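Local atomic coordinates of sister chromatid cohesion protein (Chaetomium thermophilum, PDB entry 5T8V), a protein that probably acts as a cohesin loader that helps place cohesin on chromatin, and is seen here as its C-terminal, largely helical part. Residues Pro57-Leu62 against Ile127-Thr132; Ala65-Ile70 against Ser133-Cys138; Gln29-Ala34 against Ala52-Pro57. All coordinates share one frame; numbering follows the deposited sequence.

Contact 1: Pro57-Leu62 against Ile127-Thr132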
ATOM      1  N   PRO A  57     -12.309  61.166  30.199  1.00 26.35           N
ATOM      2  CA  PRO A  57     -12.906  61.632  28.937  1.00 26.29           C
ATOM      3  C   PRO A  57     -12.193  62.850  28.370  1.00 26.98           C
ATOM      4  O   PRO A  57     -11.906  62.917  27.168  1.00 28.08           O
ATOM      5  CB  PRO A  57     -14.353  61.959  29.329  1.00 26.22           C
ATOM      6  CG  PRO A  57     -14.583  61.249  30.623  1.00 25.71           C
ATOM      7  CD  PRO A  57     -13.263  61.250  31.316  1.00 25.84           C
ATOM      8  N   THR A  58     -11.910  63.830  29.229  1.00 36.38           N
ATOM      9  CA  THR A  58     -11.164  64.997  28.775  1.00 37.69           C
ATOM     10  C   THR A  58      -9.787  64.596  28.262  1.00 36.43           C
ATOM     11  O   THR A  58      -9.304  65.144  27.263  1.00 39.94           O
ATOM     12  CB  THR A  58     -11.050  66.034  29.898  1.00 40.43           C
ATOM     13  OG1 THR A  58     -10.178  67.094  29.486  1.00 41.93           O
ATOM     14  CG2 THR A  58     -10.505  65.422  31.176  1.00 40.46           C
ATOM     15  N   GLN A  59      -9.143  63.633  28.923  1.00 26.61           N
ATOM     16  CA  GLN A  59      -7.895  63.091  28.399  1.00 24.53           C
ATOM     17  C   GLN A  59      -8.100  62.508  27.009  1.00 23.95           C
ATOM     18  O   GLN A  59      -7.262  62.693  26.120  1.00 23.80           O
ATOM     19  CB  GLN A  59      -7.340  62.027  29.347  1.00 23.43           C
ATOM     20  CG  GLN A  59      -6.595  62.581  30.551  1.00 24.15           C
ATOM     21  CD  GLN A  59      -5.248  63.166  30.180  1.00 24.34           C
ATOM     22  OE1 GLN A  59      -4.947  63.358  29.003  1.00 24.91           O
ATOM     23  NE2 GLN A  59      -4.426  63.447  31.184  1.00 24.06           N
ATOM     24  N   THR A  60      -9.213  61.802  26.801  1.00 23.00           N
ATOM     25  CA  THR A  60      -9.507  61.252  25.479  1.00 23.50           C
ATOM     26  C   THR A  60      -9.556  62.355  24.431  1.00 25.02           C
ATOM     27  O   THR A  60      -8.848  62.299  23.416  1.00 26.66           O
ATOM     28  CB  THR A  60     -10.830  60.483  25.511  1.00 23.17           C
ATOM     29  OG1 THR A  60     -10.703  59.339  26.362  1.00 22.64           O
ATOM     30  CG2 THR A  60     -11.229  60.023  24.117  1.00 20.00           C
ATOM     31  N   LYS A  61     -10.388  63.373  24.660  1.00 23.62           N
ATOM     32  CA  LYS A  61     -10.516  64.439  23.671  1.00 26.24           C
ATOM     33  C   LYS A  61      -9.178  65.131  23.425  1.00 26.22           C
ATOM     34  O   LYS A  61      -8.825  65.426  22.274  1.00 26.05           O
ATOM     35  CB  LYS A  61     -11.577  65.444  24.113  1.00 28.36           C
ATOM     36  CG  LYS A  61     -12.994  64.879  24.087  1.00 30.22           C
ATOM     37  CD  LYS A  61     -14.036  65.950  23.780  1.00 33.79           C
ATOM     38  CE  LYS A  61     -15.028  66.121  24.921  1.00 35.83           C
ATOM     39  NZ  LYS A  61     -15.729  67.435  24.850  1.00 38.70           N
ATOM     40  N   LEU A  62      -8.415  65.396  24.489  1.00 35.84           N
ATOM     41  CA  LEU A  62      -7.082  65.957  24.303  1.00 37.25           C
ATOM     42  C   LEU A  62      -6.237  65.070  23.400  1.00 38.20           C
ATOM     43  O   LEU A  62      -5.506  65.566  22.536  1.00 39.61           O
ATOM     44  CB  LEU A  62      -6.386  66.147  25.652  1.00 37.46           C
ATOM     45  CG  LEU A  62      -6.762  67.373  26.485  1.00 39.70           C
ATOM     46  CD1 LEU A  62      -5.977  67.372  27.785  1.00 39.30           C
ATOM     47  CD2 LEU A  62      -6.517  68.666  25.719  1.00 41.83           C
ATOM     48  N   ILE A 127      -4.700  55.746  33.193  1.00 20.96           N
ATOM     49  CA  ILE A 127      -4.480  55.032  31.935  1.00 21.90           C
ATOM     50  C   ILE A 127      -4.372  56.023  30.781  1.00 23.49           C
ATOM     51  O   ILE A 127      -3.373  56.063  30.045  1.00 24.67           O
ATOM     52  CB  ILE A 127      -5.609  54.013  31.696  1.00 21.81           C
ATOM     53  CG1 ILE A 127      -5.576  52.928  32.776  1.00 22.80           C
ATOM     54  CG2 ILE A 127      -5.493  53.377  30.311  1.00 22.10           C
ATOM     55  CD1 ILE A 127      -6.785  52.012  32.775  1.00 23.35           C
ATOM     56  N   ARG A 128      -5.404  56.851  30.613  1.00 25.19           N
ATOM     57  CA  ARG A 128      -5.412  57.775  29.490  1.00 26.92           C
ATOM     58  C   ARG A 128      -4.443  58.934  29.690  1.00 26.65           C
ATOM     59  O   ARG A 128      -4.023  59.551  28.705  1.00 26.64           O
ATOM     60  CB  ARG A 128      -6.835  58.271  29.247  1.00 29.17           C
ATOM     61  CG  ARG A 128      -7.715  57.180  28.656  1.00 30.42           C
ATOM     62  CD  ARG A 128      -8.973  57.727  28.031  1.00 32.24           C
ATOM     63  NE  ARG A 128      -9.639  56.721  27.203  1.00 31.74           N
ATOM     64  CZ  ARG A 128      -9.368  56.497  25.920  1.00 30.49           C
ATOM     65  NH1 ARG A 128      -8.440  57.205  25.292  1.00 30.70           N
ATOM     66  NH2 ARG A 128     -10.031  55.558  25.260  1.00 29.78           N
ATOM     67  N   ALA A 129      -4.064  59.230  30.935  1.00 22.79           N
ATOM     68  CA  ALA A 129      -2.962  60.157  31.164  1.00 23.02           C
ATOM     69  C   ALA A 129      -1.670  59.610  30.567  1.00 22.74           C
ATOM     70  O   ALA A 129      -0.944  60.321  29.861  1.00 23.47           O
ATOM     71  CB  ALA A 129      -2.796  60.418  32.660  1.00 23.50           C
ATOM     72  N   ALA A 130      -1.371  58.336  30.841  1.00 20.30           N
ATOM     73  CA  ALA A 130      -0.212  57.696  30.230  1.00 20.11           C
ATOM     74  C   ALA A 130      -0.296  57.758  28.714  1.00 19.59           C
ATOM     75  O   ALA A 130       0.679  58.115  28.040  1.00 19.76           O
ATOM     76  CB  ALA A 130      -0.104  56.243  30.694  1.00 19.73           C
ATOM     77  N   ARG A 131      -1.462  57.418  28.156  1.00 17.17           N
ATOM     78  CA  ARG A 131      -1.620  57.486  26.706  1.00 16.98           C
ATOM     79  C   ARG A 131      -1.278  58.877  26.182  1.00 16.41           C
ATOM     80  O   ARG A 131      -0.557  59.022  25.185  1.00 16.72           O
ATOM     81  CB  ARG A 131      -3.042  57.097  26.311  1.00 17.48           C
ATOM     82  CG  ARG A 131      -3.256  57.063  24.808  1.00 18.24           C
ATOM     83  CD  ARG A 131      -4.512  56.311  24.431  1.00 19.40           C
ATOM     84  NE  ARG A 131      -4.483  55.905  23.028  1.00 22.01           N
ATOM     85  CZ  ARG A 131      -5.021  56.588  22.022  1.00 24.06           C
ATOM     86  NH1 ARG A 131      -5.650  57.736  22.238  1.00 24.52           N
ATOM     87  NH2 ARG A 131      -4.931  56.116  20.786  1.00 25.29           N
ATOM     88  N   THR A 132      -1.781  59.918  26.851  1.00 20.90           N
ATOM     89  CA  THR A 132      -1.471  61.283  26.435  1.00 22.66           C
ATOM     90  C   THR A 132       0.031  61.542  26.474  1.00 23.72           C
ATOM     91  O   THR A 132       0.600  62.103  25.531  1.00 24.60           O
ATOM     92  CB  THR A 132      -2.214  62.284  27.321  1.00 23.00           C
ATOM     93  OG1 THR A 132      -3.624  62.148  27.113  1.00 23.45           O
ATOM     94  CG2 THR A 132      -1.799  63.717  26.995  1.00 24.55           C
TER
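Q59 and T132 make the polar bond of this contact. T132 OG1 donates to Q59 OE1 at 2.6 Å, and the two side chains meet at about a right angle. The hydroxyl stands above the amide plane, 41° out of it. The Q59 chain is bent at chi2 (-72°), which brings CD close to T132. T132 OG1 is also hydrogen-bonded to Q63, one turn further along the Q59 helix, so two glutamines hold this buried hydroxyl.

Van der Waals contacts lie beside this bond. Q59 CB rests against R128 CB at 3.8 Å, where the two backbones come nearest. The amide end passes A129, with Q59 NE2 3.7 Å from A129 CB. Both Q59 and A129 also touch C90 on helix 81-96.

T60 CG2 lies over the rim of one face of the R128 guanidinium, 4.1 Å above the plane. T60 OG1 bonds to A56 O of its own helix. The charge of R128 is met elsewhere, through a salt bridge from NE to D199 on helix 190-213.

The two helical segments run nearly parallel, with axes 8.9 Å apart at an angle of 19°. Helices 56-71 and 120-136 thus pack side by side at a small angle, with helix 81-96 touching Q59 and A129. This is consistent with the helical HEAT-repeat build of this protein.

Contact 2: Ala65-Ile70 against Ser133-Cys138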
ATOM      1  N   ALA A  65      -7.334  65.629  19.734  1.00 27.17           N
ATOM      2  CA  ALA A  65      -6.821  66.891  19.209  1.00 29.23           C
ATOM      3  C   ALA A  65      -5.319  66.814  18.952  1.00 29.88           C
ATOM      4  O   ALA A  65      -4.829  67.296  17.921  1.00 31.17           O
ATOM      5  CB  ALA A  65      -7.146  68.022  20.182  1.00 29.92           C
ATOM      6  N   LEU A  66      -4.573  66.208  19.879  1.00 32.93           N
ATOM      7  CA  LEU A  66      -3.134  66.051  19.696  1.00 32.57           C
ATOM      8  C   LEU A  66      -2.826  65.265  18.428  1.00 32.08           C
ATOM      9  O   LEU A  66      -1.942  65.640  17.649  1.00 32.42           O
ATOM     10  CB  LEU A  66      -2.528  65.361  20.919  1.00 31.29           C
ATOM     11  CG  LEU A  66      -2.463  66.192  22.202  1.00 31.26           C
ATOM     12  CD1 LEU A  66      -2.217  65.291  23.400  1.00 30.32           C
ATOM     13  CD2 LEU A  66      -1.375  67.245  22.105  1.00 32.47           C
ATOM     14  N   LYS A  67      -3.542  64.159  18.207  1.00 32.26           N
ATOM     15  CA  LYS A  67      -3.343  63.388  16.984  1.00 33.60           C
ATOM     16  C   LYS A  67      -3.619  64.238  15.752  1.00 35.69           C
ATOM     17  O   LYS A  67      -2.892  64.151  14.753  1.00 36.37           O
ATOM     18  CB  LYS A  67      -4.232  62.144  16.996  1.00 33.17           C
ATOM     19  CG  LYS A  67      -4.335  61.434  15.655  1.00 34.84           C
ATOM     20  CD  LYS A  67      -4.813  59.999  15.828  1.00 35.34           C
ATOM     21  CE  LYS A  67      -5.495  59.470  14.579  1.00 37.89           C
ATOM     22  NZ  LYS A  67      -6.896  59.974  14.448  1.00 40.14           N
ATOM     23  N   LYS A  68      -4.659  65.072  15.802  1.00 43.03           N
ATOM     24  CA  LYS A  68      -4.916  65.988  14.693  1.00 45.45           C
ATOM     25  C   LYS A  68      -3.710  66.888  14.437  1.00 45.06           C
ATOM     26  O   LYS A  68      -3.268  67.039  13.292  1.00 45.75           O
ATOM     27  CB  LYS A  68      -6.160  66.830  14.973  1.00 47.96           C
ATOM     28  CG  LYS A  68      -7.460  66.207  14.492  1.00 49.33           C
ATOM     29  CD  LYS A  68      -8.625  67.171  14.673  1.00 52.71           C
ATOM     30  CE  LYS A  68      -9.946  66.549  14.250  1.00 53.80           C
ATOM     31  NZ  LYS A  68     -11.085  67.493  14.423  1.00 55.77           N
ATOM     32  N   THR A  69      -3.162  67.496  15.492  1.00 40.03           N
ATOM     33  CA  THR A  69      -2.029  68.400  15.303  1.00 41.63           C
ATOM     34  C   THR A  69      -0.814  67.662  14.755  1.00 41.33           C
ATOM     35  O   THR A  69      -0.055  68.215  13.952  1.00 42.74           O
ATOM     36  CB  THR A  69      -1.673  69.097  16.617  1.00 42.00           C
ATOM     37  OG1 THR A  69      -1.392  68.117  17.624  1.00 40.82           O
ATOM     38  CG2 THR A  69      -2.814  69.995  17.077  1.00 43.17           C
ATOM     39  N   ILE A  70      -0.610  66.412  15.177  1.00 31.66           N
ATOM     40  CA  ILE A  70       0.547  65.653  14.707  1.00 31.00           C
ATOM     41  C   ILE A  70       0.396  65.314  13.229  1.00 31.20           C
ATOM     42  O   ILE A  70       1.322  65.512  12.433  1.00 31.48           O
ATOM     43  CB  ILE A  70       0.744  64.388  15.567  1.00 28.92           C
ATOM     44  CG1 ILE A  70       1.343  64.768  16.923  1.00 29.86           C
ATOM     45  CG2 ILE A  70       1.652  63.373  14.864  1.00 27.45           C
ATOM     46  CD1 ILE A  70       1.392  63.631  17.931  1.00 28.76           C
ATOM     47  N   SER A 133       0.692  61.150  27.568  1.00 23.50           N
ATOM     48  CA  SER A 133       2.135  61.353  27.667  1.00 24.21           C
ATOM     49  C   SER A 133       2.859  60.712  26.489  1.00 24.36           C
ATOM     50  O   SER A 133       3.683  61.354  25.821  1.00 25.74           O
ATOM     51  CB  SER A 133       2.653  60.785  28.988  1.00 25.52           C
ATOM     52  OG  SER A 133       2.102  61.480  30.091  1.00 27.53           O
ATOM     53  N   MET A 134       2.562  59.440  26.216  1.00 24.91           N
ATOM     54  CA  MET A 134       3.217  58.750  25.108  1.00 23.97           C
ATOM     55  C   MET A 134       2.987  59.487  23.794  1.00 24.06           C
ATOM     56  O   MET A 134       3.936  59.784  23.058  1.00 23.72           O
ATOM     57  CB  MET A 134       2.710  57.311  25.015  1.00 22.98           C
ATOM     58  CG  MET A 134       2.932  56.479  26.274  1.00 23.06           C
ATOM     59  SD  MET A 134       4.642  56.474  26.848  1.00 24.77           S
ATOM     60  CE  MET A 134       4.516  57.528  28.292  1.00 25.23           C
ATOM     61  N   ARG A 135       1.725  59.799  23.483  1.00 28.73           N
ATOM     62  CA  ARG A 135       1.443  60.503  22.236  1.00 29.49           C
ATOM     63  C   ARG A 135       2.232  61.803  22.146  1.00 29.88           C
ATOM     64  O   ARG A 135       2.747  62.152  21.077  1.00 30.04           O
ATOM     65  CB  ARG A 135      -0.053  60.776  22.111  1.00 29.68           C
ATOM     66  CG  ARG A 135      -0.405  61.652  20.925  1.00 31.09           C
ATOM     67  CD  ARG A 135      -1.836  61.435  20.493  1.00 32.74           C
ATOM     68  NE  ARG A 135      -2.025  60.126  19.876  1.00 33.23           N
ATOM     69  CZ  ARG A 135      -3.211  59.566  19.660  1.00 34.12           C
ATOM     70  NH1 ARG A 135      -4.324  60.192  20.019  1.00 35.24           N
ATOM     71  NH2 ARG A 135      -3.286  58.372  19.090  1.00 34.36           N
ATOM     72  N   ILE A 136       2.341  62.533  23.258  1.00 21.59           N
ATOM     73  CA  ILE A 136       3.172  63.733  23.277  1.00 23.74           C
ATOM     74  C   ILE A 136       4.609  63.387  22.915  1.00 25.07           C
ATOM     75  O   ILE A 136       5.297  64.159  22.235  1.00 25.33           O
ATOM     76  CB  ILE A 136       3.082  64.425  24.652  1.00 23.97           C
ATOM     77  CG1 ILE A 136       1.703  65.070  24.814  1.00 24.03           C
ATOM     78  CG2 ILE A 136       4.189  65.473  24.810  1.00 25.62           C
ATOM     79  CD1 ILE A 136       1.414  65.567  26.214  1.00 24.60           C
ATOM     80  N   MET A 137       5.088  62.226  23.362  1.00 32.50           N
ATOM     81  CA  MET A 137       6.417  61.768  22.971  1.00 32.97           C
ATOM     82  C   MET A 137       6.459  61.198  21.558  1.00 32.56           C
ATOM     83  O   MET A 137       7.536  60.791  21.109  1.00 33.00           O
ATOM     84  CB  MET A 137       6.929  60.720  23.961  1.00 32.55           C
ATOM     85  CG  MET A 137       7.520  61.314  25.226  1.00 33.93           C
ATOM     86  SD  MET A 137       8.249  60.076  26.310  1.00 34.29           S
ATOM     87  CE  MET A 137       6.774  59.303  26.962  1.00 32.89           C
ATOM     88  N   CYS A 138       5.330  61.160  20.847  1.00 28.63           N
ATOM     89  CA  CYS A 138       5.283  60.683  19.468  1.00 29.09           C
ATOM     90  C   CYS A 138       5.034  61.813  18.472  1.00 30.05           C
ATOM     91  O   CYS A 138       4.444  61.591  17.412  1.00 29.52           O
ATOM     92  CB  CYS A 138       4.212  59.606  19.315  1.00 27.74           C
ATOM     93  SG  CYS A 138       4.602  58.062  20.148  1.00 26.86           S
TER
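K67 lies over one face of the R135 guanidinium. K67 CB is 3.6 Å above the plane, offset toward the rim and nearest NH1. Further out, K67 CD comes within 4.0 Å of R135 NH2. The amine end then leads away, and NZ stops 6.1 Å from R135 NH2. The lysine therefore offers its methylenes to the arginine and keeps its like charge at a distance.

R135 reaches across with CG anti to its backbone N (chi1 173°). Its chain then bends at chi3 (-70°), which turns NE out of line with the methylenes. The methylenes face the other helix. R135 CD lies 4.0 Å from L66 CB, and R135 CG meets I70 CD1.

Three apolar side chains complete the contact. L66 CD1 and I136 CG1 approach at 4.2 Å, the side chains crossing at a slant. I70 CD1 lies 3.7 Å from C138 O and close to R135 O. L66 and I70 also touch F75. Within the 65-70 segment, T69 OG1 donates to L66 O, which takes the I70 N-H as well.

R135 NH1 bonds to a citrate, probably from the crystallisation liquor, and weakly to Q63 O. R131 NH2 is close to R135 NH2. The contact itself is held by van der Waals packing, with R135 offering both its methylenes and a guanidinium face. Its charged end, with K67 and R131 nearby, probably makes a positive patch, which would suit an anion such as the citrate.

Contact 3: Gln29-Ala34 against Ala52-Pro57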
ATOM      1  N   GLN A  29      -8.017  75.616  33.083  1.00 59.70           N
ATOM      2  CA  GLN A  29      -8.861  76.388  33.990  1.00 63.04           C
ATOM      3  C   GLN A  29      -9.911  75.513  34.663  1.00 62.87           C
ATOM      4  O   GLN A  29     -10.416  75.883  35.729  1.00 67.32           O
ATOM      5  CB  GLN A  29      -9.521  77.554  33.251  1.00 65.75           C
ATOM      6  CG  GLN A  29     -10.470  77.171  32.131  1.00 65.97           C
ATOM      7  CD  GLN A  29     -10.771  78.346  31.212  1.00 68.80           C
ATOM      8  OE1 GLN A  29     -10.267  79.451  31.418  1.00 70.99           O
ATOM      9  NE2 GLN A  29     -11.593  78.113  30.197  1.00 68.56           N
ATOM     10  N   ALA A  30     -10.241  74.359  34.076  1.00 47.35           N
ATOM     11  CA  ALA A  30     -11.044  73.375  34.794  1.00 43.84           C
ATOM     12  C   ALA A  30     -10.283  72.831  35.997  1.00 41.31           C
ATOM     13  O   ALA A  30     -10.867  72.621  37.067  1.00 41.70           O
ATOM     14  CB  ALA A  30     -11.453  72.237  33.858  1.00 41.28           C
ATOM     15  N   VAL A  31      -8.976  72.602  35.844  1.00 34.90           N
ATOM     16  CA  VAL A  31      -8.154  72.198  36.981  1.00 34.72           C
ATOM     17  C   VAL A  31      -8.109  73.313  38.019  1.00 37.37           C
ATOM     18  O   VAL A  31      -8.239  73.065  39.225  1.00 37.97           O
ATOM     19  CB  VAL A  31      -6.741  71.804  36.509  1.00 33.44           C
ATOM     20  CG1 VAL A  31      -5.827  71.524  37.697  1.00 33.75           C
ATOM     21  CG2 VAL A  31      -6.806  70.585  35.601  1.00 30.96           C
ATOM     22  N   ASP A  32      -7.921  74.557  37.571  1.00 39.36           N
ATOM     23  CA  ASP A  32      -7.927  75.683  38.501  1.00 42.22           C
ATOM     24  C   ASP A  32      -9.219  75.714  39.307  1.00 43.34           C
ATOM     25  O   ASP A  32      -9.197  75.861  40.534  1.00 44.75           O
ATOM     26  CB  ASP A  32      -7.739  76.998  37.741  1.00 44.19           C
ATOM     27  CG  ASP A  32      -6.298  77.246  37.347  1.00 44.12           C
ATOM     28  OD1 ASP A  32      -5.397  76.952  38.160  1.00 44.07           O
ATOM     29  OD2 ASP A  32      -6.067  77.737  36.223  1.00 44.30           O
ATOM     30  N   ARG A  33     -10.359  75.576  38.628  1.00 61.52           N
ATOM     31  CA  ARG A  33     -11.639  75.563  39.329  1.00 63.71           C
ATOM     32  C   ARG A  33     -11.726  74.385  40.289  1.00 62.18           C
ATOM     33  O   ARG A  33     -12.283  74.507  41.385  1.00 62.89           O
ATOM     34  CB  ARG A  33     -12.784  75.512  38.321  1.00 65.35           C
ATOM     35  CG  ARG A  33     -14.161  75.723  38.929  1.00 69.25           C
ATOM     36  CD  ARG A  33     -15.236  75.076  38.077  1.00 70.10           C
ATOM     37  NE  ARG A  33     -15.008  75.297  36.650  1.00 71.06           N
ATOM     38  CZ  ARG A  33     -15.696  74.701  35.681  1.00 70.54           C
ATOM     39  NH1 ARG A  33     -16.662  73.840  35.974  1.00 69.89           N
ATOM     40  NH2 ARG A  33     -15.413  74.965  34.412  1.00 70.12           N
ATOM     41  N   ALA A  34     -11.182  73.233  39.894  1.00 56.59           N
ATOM     42  CA  ALA A  34     -11.224  72.057  40.752  1.00 55.41           C
ATOM     43  C   ALA A  34     -10.315  72.191  41.966  1.00 56.71           C
ATOM     44  O   ALA A  34     -10.507  71.465  42.945  1.00 57.83           O
ATOM     45  CB  ALA A  34     -10.842  70.810  39.955  1.00 52.16           C
ATOM     46  N   ALA A  52      -4.693  68.216  41.256  1.00 47.23           N
ATOM     47  CA  ALA A  52      -5.983  67.937  40.637  1.00 44.97           C
ATOM     48  C   ALA A  52      -5.758  67.538  39.185  1.00 42.75           C
ATOM     49  O   ALA A  52      -5.152  68.293  38.416  1.00 43.38           O
ATOM     50  CB  ALA A  52      -6.911  69.148  40.733  1.00 46.57           C
ATOM     51  N   THR A  53      -6.237  66.361  38.799  1.00 37.48           N
ATOM     52  CA  THR A  53      -5.863  65.761  37.528  1.00 34.59           C
ATOM     53  C   THR A  53      -6.977  65.933  36.499  1.00 33.47           C
ATOM     54  O   THR A  53      -8.046  66.473  36.780  1.00 34.52           O
ATOM     55  CB  THR A  53      -5.526  64.283  37.723  1.00 33.20           C
ATOM     56  OG1 THR A  53      -6.671  63.596  38.243  1.00 33.59           O
ATOM     57  CG2 THR A  53      -4.360  64.126  38.688  1.00 33.67           C
ATOM     58  N   LEU A  54      -6.709  65.472  35.280  1.00 32.94           N
ATOM     59  CA  LEU A  54      -7.695  65.490  34.210  1.00 31.13           C
ATOM     60  C   LEU A  54      -8.427  64.156  34.170  1.00 29.62           C
ATOM     61  O   LEU A  54      -7.819  63.094  34.335  1.00 29.42           O
ATOM     62  CB  LEU A  54      -7.023  65.764  32.862  1.00 30.58           C
ATOM     63  CG  LEU A  54      -6.303  67.110  32.720  1.00 31.91           C
ATOM     64  CD1 LEU A  54      -5.522  67.163  31.419  1.00 31.21           C
ATOM     65  CD2 LEU A  54      -7.285  68.268  32.789  1.00 33.76           C
ATOM     66  N   ALA A  55      -9.737  64.215  33.958  1.00 24.24           N
ATOM     67  CA  ALA A  55     -10.540  63.003  33.922  1.00 23.48           C
ATOM     68  C   ALA A  55     -10.282  62.227  32.632  1.00 22.97           C
ATOM     69  O   ALA A  55      -9.733  62.746  31.658  1.00 22.14           O
ATOM     70  CB  ALA A  55     -12.023  63.337  34.051  1.00 24.35           C
ATOM     71  N   ALA A  56     -10.689  60.959  32.636  1.00 36.33           N
ATOM     72  CA  ALA A  56     -10.445  60.107  31.476  1.00 36.18           C
ATOM     73  C   ALA A  56     -11.080  60.641  30.197  1.00 37.60           C
ATOM     74  O   ALA A  56     -10.425  60.571  29.142  1.00 39.28           O
ATOM     75  CB  ALA A  56     -10.936  58.685  31.770  1.00 35.64           C
ATOM     76  N   PRO A  57     -12.309  61.166  30.199  1.00 26.35           N
ATOM     77  CA  PRO A  57     -12.906  61.632  28.937  1.00 26.29           C
ATOM     78  C   PRO A  57     -12.193  62.850  28.370  1.00 26.98           C
ATOM     79  O   PRO A  57     -11.906  62.917  27.168  1.00 28.08           O
ATOM     80  CB  PRO A  57     -14.353  61.959  29.329  1.00 26.22           C
ATOM     81  CG  PRO A  57     -14.583  61.249  30.623  1.00 25.71           C
ATOM     82  CD  PRO A  57     -13.263  61.250  31.316  1.00 25.84           C
TER
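A34 touches A52 across the contact, and its N donates to A30 O at 2.9 Å. N41 ND2 adds a weak bond to the same oxygen. Both methyls of V31 pack on A52 O, CG1 at 3.4 Å and CG2 at 4.0 Å.

V31 carries most of the contact. Its CG1 is anti to the backbone N (chi1 174°) and also meets A52 CB at 4.0 Å. CG2 of V31 points to the other end of the strand and packs on L54 CD2 at 3.7 Å. The valine and leucine side chains stand at about a right angle. One turn on, A34 CB adds a looser touch to A52 CB at 4.3 Å. An alanine at V31 would probably leave L54 CD2 without its methyl partner and open a gap over A52.

The strand 52-54 runs at 146° to the helix, 8.2 Å from its axis. It pairs antiparallel with strand 44-46, through T53 and I45, and A44 of that strand touches both V31 and A34. T53 points away from helix 9-36 and touches S92 and A93 of helix 81-96. The small hairpin is thus sandwiched between two helices. A55 then takes the N-cap position of helix 56-71. Aliphatic side chains and one backbone carbonyl join helix and strand, so the hold depends on close fit and burial rather than on direction-specific bonds.

All three contacts are mainly buried and lie at the N-terminal end of the modelled chain, far from its centre. Contacts 1 and 2 hold the same pair, helices 56-71 and 120-136, at successive levels, and meet where T132 CG2 packs on L66 CD1. Contact 3 instead sets helix 9-36 against the strand that leads into helix 56-71, and shares P57 with contact 1. L62 CD1 and L54 CD1 join those two. Chemistry follows place. Contact 1 has a buried polar bond between its helices. Contact 2 reaches the surface at K67 and has charged ends beside a citrate. The side chains that meet in contact 3 are all aliphatic.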